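Local coordinates for penicillin binding protein 2X (Streptococcus thermophilus, PDB 5U47) that probably acts as a transpeptidase that cross-links peptidoglycan strands during septal cell wall synthesis and is inactivated by beta-lactams, at residues Tyr36-Gly40 and Thr575-Val580. The protein carries 1 engineered substitution. Coordinates in Å, arbitrary orientation, origin at the centre of the assembly. Residues are numbered along the deposited sequence.
Sequences YDRNG and TLDTSV
An arginine reaching from a loop to the end of a helix shows how one guanidinium can gather main-chain carbonyls of the last turn and of the residue just after it. Arg38 NE donates to Thr578 O (3.0 Å) and Arg38 NH2 to Asp577 O (3.2 Å); the p, t, m run of chi1 to chi3 brings the group there, although its CA-to-CB bond points sideways. NH1 also bonds to Thr221 O and NH2 forms a salt bridge with Glu257, which carries the opposite charge. Leu576 O lies over one guanidinium face, 3.0 Å from Arg38 NH2 but badly angled for bonding, while Ser579 CB covers the opposite face. Beside it, Asn39 ND2, its side chain in the m rotamer, donates to Thr575 O (3.2 Å). One main-chain bond, Val580 N to Arg38 O (3.1 Å), ties the chain leaving the helix to the loop; Asn39 and Ser579 form the closest CA pair, 4.8 Å apart.

The loop is a type I beta turn from Asp37 to Gly40, closed by Gly40 N to Asp37 O (3.2 Å). Asp37 OD1 accepts from Asn39 N (2.9 Å), making an Asx turn, and Gly40 takes positive phi (88°). Across from it, Thr578 leaves helical angles (phi/psi -74/161°) and Ser579 is extended.

Packing is modest: 332 Å² is buried, a third of it on Arg38, whose CB meets Ser579 CB at 4.0 Å, while Val580 reaches Tyr219 and Gln440. Side-chain hydrogen bonds from Arg38 and Asn39 to carbonyls at a helix end here join the turn between strands 35-36 and 42-55, within the PBP dimerisation-family region, to helix 574-577.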
loop_
_atom_site.group_PDB
_atom_site.type_symbol
_atom_site.label_atom_id
_atom_site.label_comp_id
_atom_site.label_asym_id
_atom_site.label_seq_id
_atom_site.Cartn_x
_atom_site.Cartn_y
_atom_site.Cartn_z
ATOM N N TYR A 36 -11.472 7.156 1.115
ATOM C CA TYR A 36 -12.226 6.606 2.230
ATOM C C TYR A 36 -11.617 5.320 2.771
ATOM O O TYR A 36 -10.783 4.672 2.120
ATOM C CB TYR A 36 -13.638 6.229 1.754
ATOM C CG TYR A 36 -14.543 7.352 1.291
ATOM C CD1 TYR A 36 -15.162 8.201 2.207
ATOM C CD2 TYR A 36 -14.840 7.523 -0.052
ATOM C CE1 TYR A 36 -16.031 9.192 1.798
ATOM C CE2 TYR A 36 -15.697 8.521 -0.482
ATOM C CZ TYR A 36 -16.291 9.352 0.451
ATOM O OH TYR A 36 -17.118 10.340 0.039
ATOM N N ASP A 37 -12.057 4.923 3.951
ATOM C CA ASP A 37 -11.723 3.630 4.438
ATOM C C ASP A 37 -12.766 2.666 3.774
ATOM O O ASP A 37 -13.600 3.101 2.958
ATOM C CB ASP A 37 -11.681 3.561 5.981
ATOM C CG ASP A 37 -13.027 3.214 6.615
ATOM O OD1 ASP A 37 -14.082 3.537 6.050
ATOM O OD2 ASP A 37 -12.996 2.615 7.697
ATOM N N ARG A 38 -12.730 1.395 4.131
ATOM C CA ARG A 38 -13.590 0.381 3.489
ATOM C C ARG A 38 -15.103 0.575 3.686
ATOM O O ARG A 38 -15.890 0.034 2.906
ATOM C CB ARG A 38 -13.166 -1.027 3.934
ATOM C CG ARG A 38 -13.460 -1.328 5.397
ATOM C CD ARG A 38 -12.831 -2.625 5.851
ATOM N NE ARG A 38 -13.392 -3.791 5.163
ATOM C CZ ARG A 38 -12.833 -4.468 4.154
ATOM N NH1 ARG A 38 -11.614 -4.174 3.690
ATOM N NH2 ARG A 38 -13.485 -5.515 3.646
ATOM N N ASN A 39 -15.492 1.361 4.700
ATOM C CA ASN A 39 -16.898 1.616 5.016
ATOM C C ASN A 39 -17.299 3.068 4.849
ATOM O O ASN A 39 -18.297 3.489 5.424
ATOM C CB ASN A 39 -17.210 1.141 6.443
ATOM C CG ASN A 39 -17.244 -0.356 6.556
ATOM O OD1 ASN A 39 -17.889 -1.029 5.759
ATOM N ND2 ASN A 39 -16.577 -0.889 7.545
ATOM N N GLY A 40 -16.509 3.852 4.112
ATOM C CA GLY A 40 -16.866 5.245 3.868
ATOM C C GLY A 40 -16.418 6.301 4.872
ATOM O O GLY A 40 -16.885 7.425 4.808
ATOM N N THR A 575 -17.729 -6.036 10.569
ATOM C CA THR A 575 -17.277 -4.679 10.261
ATOM C C THR A 575 -16.051 -4.757 9.338
ATOM O O THR A 575 -15.872 -3.894 8.468
ATOM C CB THR A 575 -16.960 -3.864 11.532
ATOM O OG1 THR A 575 -18.067 -3.932 12.439
ATOM C CG2 THR A 575 -16.698 -2.405 11.189
ATOM N N LEU A 576 -15.222 -5.791 9.526
ATOM C CA LEU A 576 -14.034 -5.988 8.688
ATOM C C LEU A 576 -14.322 -6.786 7.416
ATOM O O LEU A 576 -13.606 -6.633 6.424
ATOM C CB LEU A 576 -12.896 -6.668 9.467
ATOM C CG LEU A 576 -12.182 -5.863 10.553
ATOM C CD1 LEU A 576 -11.130 -6.710 11.246
ATOM C CD2 LEU A 576 -11.550 -4.625 9.958
ATOM N N ASP A 577 -15.331 -7.658 7.445
ATOM C CA ASP A 577 -15.711 -8.428 6.251
ATOM C C ASP A 577 -16.375 -7.483 5.253
ATOM O O ASP A 577 -15.976 -7.408 4.095
ATOM C CB ASP A 577 -16.701 -9.561 6.597
ATOM C CG ASP A 577 -16.118 -10.605 7.557
ATOM O OD1 ASP A 577 -14.890 -10.844 7.533
ATOM O OD2 ASP A 577 -16.909 -11.208 8.321
ATOM N N THR A 578 -17.371 -6.743 5.730
ATOM C CA THR A 578 -18.132 -5.821 4.894
ATOM C C THR A 578 -17.385 -4.540 4.530
ATOM O O THR A 578 -16.415 -4.130 5.179
ATOM C CB THR A 578 -19.475 -5.389 5.548
ATOM O OG1 THR A 578 -19.227 -4.627 6.740
ATOM C CG2 THR A 578 -20.351 -6.602 5.866
ATOM N N SER A 579 -17.899 -3.919 3.480
ATOM C CA SER A 579 -17.414 -2.674 2.959
ATOM C C SER A 579 -18.558 -2.124 2.096
ATOM O O SER A 579 -19.684 -2.642 2.146
ATOM C CB SER A 579 -16.158 -2.921 2.115
ATOM O OG SER A 579 -16.421 -3.845 1.072
ATOM N N VAL A 580 -18.272 -1.086 1.314
ATOM C CA VAL A 580 -19.268 -0.557 0.371
ATOM C C VAL A 580 -19.667 -1.609 -0.685
ATOM O O VAL A 580 -20.648 -1.406 -1.395
ATOM C CB VAL A 580 -18.797 0.742 -0.336
ATOM C CG1 VAL A 580 -18.782 1.910 0.641
ATOM C CG2 VAL A 580 -17.439 0.552 -1.011
#